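Local coordinates for calcium-binding EF hand family protein (Arabidopsis thaliana, PDB 6YIG) that binds calcium through the N-terminal EH domain described here and probably acts as an adaptor in the plant endocytic TPLATE complex, at residues 19-22 with 23-27; 67-70 with 71-74; 88-91 with 92-96; 48-51 with 52-56; 41-44 with 45-48. All coordinates share one frame; numbering follows the deposited sequence. Where two conformers were deposited one is given.

Interaction 1: 19-22 with 23-27. With CA (calcium ion), chain B.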
loop_
_atom_site.group_PDB
_atom_site.type_symbol
_atom_site.label_atom_id
_atom_site.label_comp_id
_atom_site.label_asym_id
_atom_site.label_seq_id
_atom_site.Cartn_x
_atom_site.Cartn_y
_atom_site.Cartn_z
ATOM N N ARG A 19 10.046 1.857 6.819
ATOM C CA ARG A 19 11.004 2.102 5.747
ATOM C C ARG A 19 10.528 3.216 4.811
ATOM O O ARG A 19 11.332 4.004 4.306
ATOM C CB ARG A 19 11.273 0.841 4.923
ATOM C CG ARG A 19 12.446 1.021 3.904
ATOM C CD ARG A 19 13.826 1.127 4.588
ATOM N NE ARG A 19 14.896 1.537 3.671
ATOM N N ALA A 20 9.224 3.276 4.552
ATOM C CA ALA A 20 8.703 4.268 3.624
ATOM C C ALA A 20 8.696 5.670 4.218
ATOM O O ALA A 20 8.776 6.652 3.476
ATOM C CB ALA A 20 7.284 3.877 3.208
ATOM N N ASP A 21 8.565 5.790 5.534
ATOM C CA ASP A 21 8.390 7.085 6.198
ATOM C C ASP A 21 9.752 7.718 6.454
ATOM O O ASP A 21 10.259 7.767 7.566
ATOM C CB ASP A 21 7.613 6.917 7.494
ATOM C CG ASP A 21 7.348 8.233 8.164
ATOM O OD1 ASP A 21 7.482 9.280 7.480
ATOM O OD2 ASP A 21 7.052 8.216 9.393
ATOM N N LEU A 22 10.339 8.265 5.398
ATOM C CA LEU A 22 11.739 8.664 5.464
ATOM C C LEU A 22 11.989 9.757 6.496
ATOM O O LEU A 22 13.094 9.846 7.037
ATOM C CB LEU A 22 12.212 9.137 4.091
ATOM C CG LEU A 22 12.132 8.119 2.949
ATOM C CD1 LEU A 22 12.569 8.819 1.678
ATOM C CD2 LEU A 22 12.959 6.901 3.232
ATOM N N ASP A 23 11.004 10.618 6.748
ATOM C CA ASP A 23 11.200 11.706 7.695
ATOM C C ASP A 23 10.621 11.408 9.065
ATOM O O ASP A 23 10.746 12.246 9.963
ATOM C CB ASP A 23 10.642 13.047 7.182
ATOM C CG ASP A 23 9.151 13.034 6.879
ATOM O OD1 ASP A 23 8.442 12.066 7.150
ATOM O OD2 ASP A 23 8.686 14.050 6.267
ATOM N N GLY A 24 10.030 10.241 9.262
ATOM C CA GLY A 24 9.529 9.892 10.582
ATOM C C GLY A 24 8.358 10.706 11.086
ATOM O O GLY A 24 8.094 10.697 12.303
ATOM N N ASP A 25 7.634 11.393 10.206
ATOM C CA ASP A 25 6.524 12.218 10.676
ATOM C C ASP A 25 5.249 11.410 10.851
ATOM O O ASP A 25 4.231 11.985 11.250
ATOM C CB ASP A 25 6.298 13.412 9.739
ATOM C CG ASP A 25 5.641 13.051 8.447
ATOM O OD1 ASP A 25 5.638 11.862 8.070
ATOM O OD2 ASP A 25 5.150 13.990 7.763
ATOM N N GLY A 26 5.312 10.095 10.675
ATOM C CA GLY A 26 4.186 9.218 10.922
ATOM C C GLY A 26 3.175 9.196 9.812
ATOM O O GLY A 26 2.084 8.646 9.996
ATOM N N ARG A 27 3.501 9.783 8.667
ATOM C CA ARG A 27 2.652 9.817 7.485
ATOM C C ARG A 27 3.486 9.469 6.266
ATOM O O ARG A 27 4.679 9.764 6.223
ATOM C CB ARG A 27 2.043 11.210 7.264
ATOM C CG ARG A 27 1.348 11.850 8.454
ATOM C CD ARG A 27 0.929 13.272 8.066
ATOM N NE ARG A 27 2.076 14.147 7.848
ATOM C CZ ARG A 27 1.984 15.453 7.614
ATOM N NH1 ARG A 27 0.795 16.030 7.568
ATOM N NH2 ARG A 27 3.081 16.188 7.437
HETATM CA CA CA B . 6.661 10.927 6.147
HETATM O O HOH W 1 5.656 12.867 5.234
#
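D21 reaches D23, D25, G26 and R27 from the first position of a canonical EF-hand calcium loop, where helix 12-20 gives way to the loop. With CG anti to the backbone N (chi1 -177°), the D21 side chain leaves the helix end and runs into the loop: CB carries the carboxylate inward, CG lies against G24 N, and the two oxygens then part company. OD1 of D21 binds the calcium ion at 2.3 Å. OD2 turns to the backbone instead and accepts from G26 N at 2.9 Å on its syn side, tilted from the carboxylate plane, so that one carboxylate ties metal and loop together. Its plane stands nearly perpendicular to that of D23, whose OD1 is a second ligand; D25 OD1 and the carbonyl O of R27 add two more, and E32 completes the protein's share. The ligand oxygens also take backbone N-H groups, D23 OD1 from D25 N and D25 OD1 from R27 N, two successive Asx turns that help fix the rotation of these carboxylates. A type I turn from D21 to G24 starts the wrap, closed by G24 N on D21 O at 3.0 Å. R27 NE and NH2 both donate to D25 OD2, a side-on salt bridge, while water 1, itself a calcium ligand at 2.4 Å, donates to that same D25 OD2 at 2.8 Å.

Interaction 2: 67-70 with 71-74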
loop_
_atom_site.group_PDB
_atom_site.type_symbol
_atom_site.label_atom_id
_atom_site.label_comp_id
_atom_site.label_asym_id
_atom_site.label_seq_id
_atom_site.Cartn_x
_atom_site.Cartn_y
_atom_site.Cartn_z
ATOM N N PHE A 67 -1.785 3.409 4.335
ATOM C CA PHE A 67 -0.597 2.830 3.735
ATOM C C PHE A 67 -0.664 1.315 3.757
ATOM O O PHE A 67 -0.303 0.661 2.769
ATOM C CB PHE A 67 0.671 3.318 4.431
ATOM C CG PHE A 67 1.934 2.828 3.783
ATOM C CD1 PHE A 67 2.309 3.285 2.540
ATOM C CD2 PHE A 67 2.727 1.890 4.402
ATOM C CE1 PHE A 67 3.480 2.808 1.934
ATOM C CE2 PHE A 67 3.887 1.415 3.803
ATOM C CZ PHE A 67 4.265 1.891 2.584
ATOM N N TYR A 68 -1.130 0.733 4.861
ATOM C CA TYR A 68 -1.289 -0.715 4.869
ATOM C C TYR A 68 -2.270 -1.141 3.786
ATOM O O TYR A 68 -2.069 -2.165 3.121
ATOM C CB TYR A 68 -1.748 -1.222 6.226
ATOM C CG TYR A 68 -0.767 -1.198 7.384
ATOM C CD1 TYR A 68 0.426 -0.494 7.344
ATOM C CD2 TYR A 68 -1.096 -1.853 8.549
ATOM C CE1 TYR A 68 1.257 -0.450 8.444
ATOM C CE2 TYR A 68 -0.277 -1.825 9.645
ATOM C CZ TYR A 68 0.916 -1.129 9.576
ATOM O OH TYR A 68 1.722 -1.132 10.711
ATOM N N ASN A 69 -3.341 -0.370 3.585
ATOM C CA ASN A 69 -4.263 -0.693 2.505
ATOM C C ASN A 69 -3.597 -0.557 1.140
ATOM O O ASN A 69 -3.836 -1.375 0.242
ATOM C CB ASN A 69 -5.513 0.176 2.567
ATOM C CG ASN A 69 -6.476 -0.257 3.659
ATOM O OD1 ASN A 69 -6.498 -1.413 4.069
ATOM N ND2 ASN A 69 -7.278 0.668 4.125
ATOM N N SER A 70 -2.735 0.447 0.958
ATOM C CA SER A 70 -2.027 0.529 -0.324
ATOM C C SER A 70 -1.106 -0.669 -0.513
ATOM O O SER A 70 -0.919 -1.131 -1.639
ATOM C CB SER A 70 -1.241 1.835 -0.449
ATOM O OG SER A 70 -0.010 1.829 0.268
ATOM N N LEU A 71 -0.516 -1.173 0.567
ATOM C CA LEU A 71 0.312 -2.380 0.489
ATOM C C LEU A 71 -0.525 -3.591 0.087
ATOM O O LEU A 71 -0.088 -4.427 -0.722
ATOM C CB LEU A 71 0.991 -2.625 1.841
ATOM C CG LEU A 71 2.126 -1.652 2.204
ATOM C CD1 LEU A 71 2.514 -1.882 3.682
ATOM C CD2 LEU A 71 3.318 -1.749 1.279
ATOM N N ARG A 72 -1.739 -3.707 0.645
ATOM C CA ARG A 72 -2.622 -4.809 0.290
ATOM C C ARG A 72 -3.005 -4.748 -1.177
ATOM O O ARG A 72 -3.030 -5.773 -1.861
ATOM C CB ARG A 72 -3.880 -4.798 1.164
ATOM C CG ARG A 72 -3.615 -5.083 2.614
ATOM C CD ARG A 72 -4.883 -5.028 3.476
ATOM N NE ARG A 72 -4.529 -5.363 4.857
ATOM C CZ ARG A 72 -4.352 -4.474 5.833
ATOM N NH1 ARG A 72 -4.562 -3.185 5.643
ATOM N NH2 ARG A 72 -3.966 -4.890 7.022
ATOM N N LEU A 73 -3.334 -3.562 -1.672
ATOM C CA LEU A 73 -3.667 -3.435 -3.085
ATOM C C LEU A 73 -2.466 -3.769 -3.952
ATOM O O LEU A 73 -2.632 -4.347 -5.038
ATOM C CB LEU A 73 -4.178 -2.037 -3.357
ATOM C CG LEU A 73 -5.537 -1.722 -2.752
ATOM C CD1 LEU A 73 -5.860 -0.239 -2.898
ATOM C CD2 LEU A 73 -6.637 -2.584 -3.355
ATOM N N VAL A 74 -1.258 -3.384 -3.522
ATOM C CA VAL A 74 -0.050 -3.763 -4.251
ATOM C C VAL A 74 0.096 -5.281 -4.316
ATOM O O VAL A 74 0.410 -5.840 -5.373
ATOM C CB VAL A 74 1.198 -3.087 -3.659
ATOM C CG1 VAL A 74 2.470 -3.737 -4.178
ATOM C CG2 VAL A 74 1.170 -1.601 -3.953
#
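F67 turns its ring away from its own backbone N, CG lying beside the carbonyl carbon (chi1 -176°), while L71, one turn on, has CG on the side of its backbone N; together these bring the leucine branch over one face of the phenyl ring. L71 CG sits 4.2 Å from the centroid of the F67 ring, a CH-pi contact displaced toward the rim, and the closest pair of side-chain atoms is L71 CD1 with F67 CE2 at 3.6 Å. S70 folds the other way, back over its own turn: in the conformer given, OG donates to F67 O at 2.8 Å, in the carbonyl plane and on a lone pair. The same oxygen takes the helical bond from L71 N, so two donors grip it. These residues lie in helix 64-78, the central helix of the EH domain, close to the centre of the chain. Helix 12-20 and helix 30-37 meet it at F67 and L71, the F67 ring standing edge-to-face to F36, whereas I50 of helix 44-54 packs against S70, L73 and V74. On the other flank N69 and R72 pair. There the arginine, extended from CG to NE, brings NH1 to N69 OD1 at 3.1 Å, a weak bond bent to 133° in which the oxygen lies at the guanidinium edge and the amide plane is turned 61° from it. NH1 also brushes Y68 CB at 3.5 Å, and R72 makes a cation-pi contact with F13.

Interaction 3: 88-91 with 92-96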
loop_
_atom_site.group_PDB
_atom_site.type_symbol
_atom_site.label_atom_id
_atom_site.label_comp_id
_atom_site.label_asym_id
_atom_site.label_seq_id
_atom_site.Cartn_x
_atom_site.Cartn_y
_atom_site.Cartn_z
ATOM N N VAL A 88 -11.363 -3.844 -4.840
ATOM C CA VAL A 88 -10.960 -2.653 -4.100
ATOM C C VAL A 88 -11.748 -2.551 -2.802
ATOM O O VAL A 88 -11.188 -2.348 -1.722
ATOM C CB VAL A 88 -11.163 -1.404 -4.984
ATOM C CG1 VAL A 88 -11.170 -0.145 -4.141
ATOM C CG2 VAL A 88 -10.088 -1.365 -6.044
ATOM N N ASN A 89 -13.070 -2.700 -2.882
ATOM C CA ASN A 89 -13.888 -2.610 -1.685
ATOM C C ASN A 89 -13.555 -3.735 -0.713
ATOM O O ASN A 89 -13.582 -3.544 0.512
ATOM C CB ASN A 89 -15.359 -2.646 -2.059
ATOM C CG ASN A 89 -16.262 -2.473 -0.860
ATOM O OD1 ASN A 89 -16.302 -1.410 -0.254
ATOM N ND2 ASN A 89 -16.995 -3.500 -0.534
ATOM N N ALA A 90 -13.236 -4.918 -1.237
ATOM C CA ALA A 90 -12.916 -6.031 -0.346
ATOM C C ALA A 90 -11.680 -5.717 0.468
ATOM O O ALA A 90 -11.623 -6.023 1.666
ATOM C CB ALA A 90 -12.703 -7.308 -1.139
ATOM N N ALA A 91 -10.686 -5.071 -0.146
ATOM C CA ALA A 91 -9.441 -4.758 0.558
ATOM C C ALA A 91 -9.587 -3.561 1.497
ATOM O O ALA A 91 -8.860 -3.448 2.491
ATOM C CB ALA A 91 -8.329 -4.469 -0.449
ATOM N N LEU A 92 -10.484 -2.638 1.194
ATOM C CA LEU A 92 -10.570 -1.372 1.903
ATOM C C LEU A 92 -11.668 -1.344 2.955
ATOM O O LEU A 92 -11.548 -0.591 3.927
ATOM C CB LEU A 92 -10.828 -0.224 0.915
ATOM C CG LEU A 92 -9.751 -0.025 -0.144
ATOM C CD1 LEU A 92 -10.112 1.213 -0.956
ATOM C CD2 LEU A 92 -8.396 0.099 0.447
ATOM N N ASN A 93 -12.691 -2.193 2.827
ATOM C CA ASN A 93 -13.882 -2.058 3.652
ATOM C C ASN A 93 -14.420 -3.372 4.207
ATOM O O ASN A 93 -15.536 -3.372 4.753
ATOM C CB ASN A 93 -15.008 -1.369 2.851
ATOM C CG ASN A 93 -14.731 0.093 2.585
ATOM O OD1 ASN A 93 -14.378 0.839 3.491
ATOM N ND2 ASN A 93 -14.914 0.516 1.343
ATOM N N THR A 94 -13.693 -4.480 4.109
ATOM C CA THR A 94 -14.191 -5.767 4.582
ATOM C C THR A 94 -13.074 -6.514 5.293
ATOM O O THR A 94 -11.891 -6.192 5.133
ATOM C CB THR A 94 -14.748 -6.649 3.447
ATOM O OG1 THR A 94 -13.660 -7.343 2.818
ATOM C CG2 THR A 94 -15.525 -5.822 2.412
ATOM N N PRO A 95 -13.410 -7.520 6.103
ATOM C CA PRO A 95 -12.361 -8.313 6.757
ATOM C C PRO A 95 -11.576 -9.200 5.808
ATOM O O PRO A 95 -10.600 -9.824 6.241
ATOM C CB PRO A 95 -13.141 -9.141 7.799
ATOM C CG PRO A 95 -14.559 -9.103 7.352
ATOM C CD PRO A 95 -14.763 -7.830 6.590
ATOM N N ALA A 96 -11.940 -9.258 4.518
ATOM C CA ALA A 96 -11.076 -9.928 3.554
ATOM C C ALA A 96 -9.690 -9.307 3.535
ATOM O O ALA A 96 -8.711 -9.960 3.152
ATOM C CB ALA A 96 -11.700 -9.863 2.166
HETATM O O HOH W 2 -10.800 -3.512 5.364
#
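T94 turns its hydroxyl back onto the helix: OG1 donates to A90 O at 2.7 Å, in the carbonyl plane and on a lone pair, where the backbone has already swung into an extended conformation. The same OG1 accepts from A96 N at 3.1 Å, an ST turn, so one hydroxyl joins A90 to the chain beyond T94. Replacing T94 by a residue without this hydroxyl, such as a valine, would probably leave A90 O without its donor and A96 N without its acceptor, setting the exit past P95 free to shift. The methyl CG2 of T94 rests meanwhile on N89 O at 3.5 Å. Water 2 adds a looser link, donating to T94 O at 2.9 Å and weakly to A91 O.

On the exposed flank two asparagines pair across one turn. N93 ND2 gives its N-H to N89 OD1 at 2.9 Å; that oxygen lies close to the plane of the N93 amide, but ND2 stands tilted from the N89 amide carbonyl plane, the two amides being 50° apart. The N89 side chain is turned opposite its backbone N (chi1 -177°), which swings OD1 along the helix toward N93. The apolar flank is made by V88 and L92, side by side and pointing the same way, with V88 CG1 at 3.6 Å from L92 CD1; A91 and L92 turn to L73 and N69 of helix 64-78. Both backbone bonds of L92 N are weak. On the surface of the EH domain, a threonine hydroxyl thus bonds a carbonyl in the C-terminal part of helix 85-93, the same hydroxyl forming an ST turn.

Interaction 4: 48-51 with 52-56. With NA (sodium ion), chain C.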
loop_
_atom_site.group_PDB
_atom_site.type_symbol
_atom_site.label_atom_id
_atom_site.label_comp_id
_atom_site.label_asym_id
_atom_site.label_seq_id
_atom_site.Cartn_x
_atom_site.Cartn_y
_atom_site.Cartn_z
ATOM N N ALA A 48 -0.714 4.814 -9.497
ATOM C CA ALA A 48 -1.563 5.995 -9.394
ATOM C C ALA A 48 -2.954 5.640 -8.885
ATOM O O ALA A 48 -3.510 6.339 -8.029
ATOM C CB ALA A 48 -1.676 6.694 -10.752
ATOM N N GLN A 49 -3.532 4.547 -9.388
ATOM C CA GLN A 49 -4.867 4.152 -8.956
ATOM C C GLN A 49 -4.861 3.727 -7.495
ATOM O O GLN A 49 -5.785 4.058 -6.752
ATOM C CB GLN A 49 -5.405 3.032 -9.847
ATOM C CG GLN A 49 -6.854 2.663 -9.586
ATOM C CD GLN A 49 -7.431 1.731 -10.665
ATOM O OE1 GLN A 49 -7.597 0.537 -10.441
ATOM N NE2 GLN A 49 -7.739 2.283 -11.826
ATOM N N ILE A 50 -3.808 3.028 -7.064
ATOM C CA ILE A 50 -3.685 2.626 -5.665
ATOM C C ILE A 50 -3.544 3.843 -4.763
ATOM O O ILE A 50 -4.204 3.928 -3.725
ATOM C CB ILE A 50 -2.508 1.642 -5.511
ATOM C CG1 ILE A 50 -2.892 0.297 -6.130
ATOM C CG2 ILE A 50 -2.134 1.456 -4.060
ATOM C CD1 ILE A 50 -1.793 -0.667 -6.281
ATOM N N TRP A 51 -2.731 4.824 -5.167
ATOM C CA TRP A 51 -2.568 6.032 -4.366
ATOM C C TRP A 51 -3.903 6.749 -4.212
ATOM O O TRP A 51 -4.290 7.139 -3.106
ATOM C CB TRP A 51 -1.518 6.958 -5.014
ATOM C CG TRP A 51 -1.500 8.311 -4.339
ATOM C CD1 TRP A 51 -2.178 9.432 -4.730
ATOM C CD2 TRP A 51 -0.838 8.652 -3.117
ATOM N NE1 TRP A 51 -1.952 10.454 -3.849
ATOM C CE2 TRP A 51 -1.136 10.000 -2.845
ATOM C CE3 TRP A 51 0.004 7.959 -2.246
ATOM C CZ2 TRP A 51 -0.631 10.662 -1.735
ATOM C CZ3 TRP A 51 0.508 8.621 -1.162
ATOM C CH2 TRP A 51 0.177 9.951 -0.898
ATOM N N SER A 52 -4.610 6.948 -5.332
ATOM C CA SER A 52 -5.904 7.629 -5.307
ATOM C C SER A 52 -6.868 6.934 -4.355
ATOM O O SER A 52 -7.532 7.588 -3.536
ATOM C CB SER A 52 -6.472 7.681 -6.729
ATOM O OG SER A 52 -7.754 8.289 -6.776
ATOM N N LEU A 53 -6.910 5.605 -4.406
ATOM C CA LEU A 53 -7.846 4.849 -3.591
ATOM C C LEU A 53 -7.468 4.879 -2.123
ATOM O O LEU A 53 -8.334 4.726 -1.250
ATOM C CB LEU A 53 -7.877 3.392 -4.040
ATOM C CG LEU A 53 -8.470 3.158 -5.415
ATOM C CD1 LEU A 53 -8.108 1.745 -5.859
ATOM C CD2 LEU A 53 -9.985 3.299 -5.400
ATOM N N SER A 54 -6.189 5.075 -1.846
ATOM C CA SER A 54 -5.670 4.958 -0.488
ATOM C C SER A 54 -5.701 6.272 0.269
ATOM O O SER A 54 -5.806 6.266 1.500
ATOM C CB SER A 54 -4.223 4.448 -0.514
ATOM O OG SER A 54 -4.169 3.138 -1.047
ATOM N N ASP A 55 -5.527 7.396 -0.416
ATOM C CA ASP A 55 -5.578 8.712 0.213
ATOM C C ASP A 55 -7.054 9.072 0.354
ATOM O O ASP A 55 -7.615 9.878 -0.393
ATOM C CB ASP A 55 -4.805 9.741 -0.593
ATOM C CG ASP A 55 -4.768 11.095 0.089
ATOM O OD1 ASP A 55 -5.175 11.203 1.269
ATOM O OD2 ASP A 55 -4.337 12.064 -0.570
ATOM N N ARG A 56 -7.685 8.434 1.346
ATOM C CA ARG A 56 -9.128 8.545 1.516
ATOM C C ARG A 56 -9.543 9.970 1.856
ATOM O O ARG A 56 -10.598 10.436 1.406
ATOM C CB ARG A 56 -9.594 7.571 2.603
ATOM C CG ARG A 56 -9.469 6.104 2.211
HETATM NA NA NA C . -4.791 11.409 3.543
HETATM O O HOH W 3 -3.603 12.656 -3.034
HETATM O O HOH W 4 -4.178 12.064 6.026
HETATM O O HOH W 5 -6.181 9.729 4.164
#
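S54 and I50 form the tight, buried side of this last stretch of helix 44-54. S54 OG folds back to I50 O at 2.8 Å, approaching from above the carbonyl plane, and S54 N adds a weak bond to that oxygen, so the buried hydroxyl and the carbonyl serve each other. I50 and S54 both pack on S70 of helix 64-78, and strand 61-62 touches S54 through L62. Replacing S54 by an alanine is likely to leave I50 O with only the weak bond from S54 N among these partners and open a small gap toward S70.

The opposite character appears at Q49 and L53, where the exposed glutamine, in the conformer given, runs beside the leucine with CG 4.0 Å from L53 CD1 and no polar bond between the side chains. W51 lies between these extremes. Its CG swings to the carbonyl-carbon side, far from the backbone N (chi1 170°), and the indole runs alongside D55, whose CB sits over one ring face near the rim; the ring and carboxylate planes are 60° apart. Water 3 bridges the two polar ends, accepting from W51 NE1 at 2.9 Å and donating to D55 OD2 at 2.6 Å. D55 OD2 also accepts from G60 N, which helps fix the carboxylate's rotation.

The backbone bond from D55 N to W51 O closes the helix, and D55 OD1 then binds the sodium ion at 2.3 Å with waters 4 and 5; S57, S59 and F61 complete the site. This is the first ligand position of the second EF-hand loop, occupied here by sodium, at the end of that hand's entering helix.

Interaction 5: 41-44 with 45-48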
loop_
_atom_site.group_PDB
_atom_site.type_symbol
_atom_site.label_atom_id
_atom_site.label_comp_id
_atom_site.label_asym_id
_atom_site.label_seq_id
_atom_site.Cartn_x
_atom_site.Cartn_y
_atom_site.Cartn_z
ATOM N N GLY A 41 7.554 -3.217 -8.801
ATOM C CA GLY A 41 7.386 -3.859 -10.092
ATOM C C GLY A 41 6.094 -3.568 -10.812
ATOM O O GLY A 41 5.849 -4.145 -11.880
ATOM N N LEU A 42 5.274 -2.668 -10.293
ATOM C CA LEU A 42 3.995 -2.329 -10.882
ATOM C C LEU A 42 4.097 -1.105 -11.793
ATOM O O LEU A 42 4.989 -0.265 -11.663
ATOM C CB LEU A 42 2.966 -2.055 -9.796
ATOM C CG LEU A 42 2.675 -3.211 -8.829
ATOM C CD1 LEU A 42 1.616 -2.769 -7.809
ATOM C CD2 LEU A 42 2.229 -4.461 -9.562
ATOM N N SER A 43 3.146 -1.016 -12.717
ATOM C CA SER A 43 3.062 0.114 -13.617
ATOM C C SER A 43 2.712 1.393 -12.868
ATOM O O SER A 43 2.069 1.373 -11.810
ATOM C CB SER A 43 2.018 -0.163 -14.696
ATOM O OG SER A 43 0.727 0.002 -14.171
ATOM N N LYS A 44 3.119 2.525 -13.447
ATOM C CA LYS A 44 2.753 3.802 -12.854
ATOM C C LYS A 44 1.243 4.005 -12.875
ATOM O O LYS A 44 0.703 4.646 -11.973
ATOM C CB LYS A 44 3.469 4.950 -13.564
ATOM C CG LYS A 44 4.986 4.785 -13.610
ATOM C CD LYS A 44 5.615 4.730 -12.229
ATOM C CE LYS A 44 7.115 4.464 -12.299
ATOM N NZ LYS A 44 7.479 3.135 -11.738
ATOM N N GLN A 45 0.544 3.448 -13.870
ATOM C CA GLN A 45 -0.905 3.579 -13.905
ATOM C C GLN A 45 -1.545 2.889 -12.713
ATOM O O GLN A 45 -2.446 3.440 -12.074
ATOM C CB GLN A 45 -1.468 2.988 -15.208
ATOM C CG GLN A 45 -1.134 3.798 -16.418
ATOM C CD GLN A 45 0.061 3.254 -17.167
ATOM O OE1 GLN A 45 0.996 2.671 -16.582
ATOM N NE2 GLN A 45 0.048 3.449 -18.483
ATOM N N VAL A 46 -1.093 1.668 -12.406
ATOM C CA VAL A 46 -1.655 0.931 -11.284
ATOM C C VAL A 46 -1.314 1.639 -9.981
ATOM O O VAL A 46 -2.170 1.787 -9.090
ATOM C CB VAL A 46 -1.147 -0.518 -11.316
ATOM C CG1 VAL A 46 -1.466 -1.246 -10.028
ATOM C CG2 VAL A 46 -1.742 -1.266 -12.497
ATOM N N LEU A 47 -0.068 2.122 -9.848
ATOM C CA LEU A 47 0.325 2.781 -8.605
ATOM C C LEU A 47 -0.436 4.085 -8.409
ATOM O O LEU A 47 -0.789 4.435 -7.281
ATOM C CB LEU A 47 1.826 3.025 -8.590
ATOM C CG LEU A 47 2.674 1.756 -8.500
ATOM C CD1 LEU A 47 4.131 2.069 -8.740
ATOM C CD2 LEU A 47 2.429 1.089 -7.159
ATOM N N ALA A 48 -0.714 4.814 -9.497
ATOM C CA ALA A 48 -1.563 5.995 -9.394
ATOM C C ALA A 48 -2.954 5.640 -8.885
ATOM O O ALA A 48 -3.510 6.339 -8.029
ATOM C CB ALA A 48 -1.676 6.694 -10.752
#
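S43 caps the start of helix 44-54: its OG accepts from V46 N at 3.0 Å in a nearly straight bond of 163°, the classic N-cap. The hydroxyl stands between the backbone N and the carbonyl carbon (chi1 77°), which turns it back over the first helical turn, where it also presses on V46 CG2 at 3.2 Å. The carbonyl of S43 is used as well, accepting from L47 N at 3.0 Å, so the one residue meets two N-H groups of the opening turn. Q45 bends at its second torsion and brings OE1 beside S43 CB at 3.6 Å.

Just ahead of the cap, the CB of L42 is directed toward the helix, and L42 and L47 form a hydrophobic staple with V46 CG1 alongside. L42 CD1 lies 4.0 Å from L47 CD2 and 4.1 Å from V46 CG1, the L42 and L47 side chains crossing at about a right angle. Further out, S40 OG is hydrogen-bonded to L42 N and helps hold the approach to the cap. Helix 64-78 lies beyond: L42 touches V74, A77 and Q78, and V46 also meets A77, which seats the loop after helix 30-37 and the start of helix 44-54 against its later turns.

Overall arrangement
Interaction 2 is the core, near the centre of the chain, and helix 64-78 is the common neighbour: F67 meets A20 of interaction 1, L73 meets A91 of interaction 3, S70 meets S54 of interaction 4, and V74 meets L42 of interaction 5. Interactions 4 and 5 cover the end and beginning of helix 44-54 and share A48. Interactions 1, 3 and 5 are surface contacts, the first and third on opposite sides of the chain's centre; interaction 4, partly buried, stands between. Chemistry follows place: carboxylates and ions at the EF-hand loops of 1 and 4, a hydroxyl N-cap in 5, a hydroxyl bond with an ST turn in 3, and mostly apolar and ring contacts in 2.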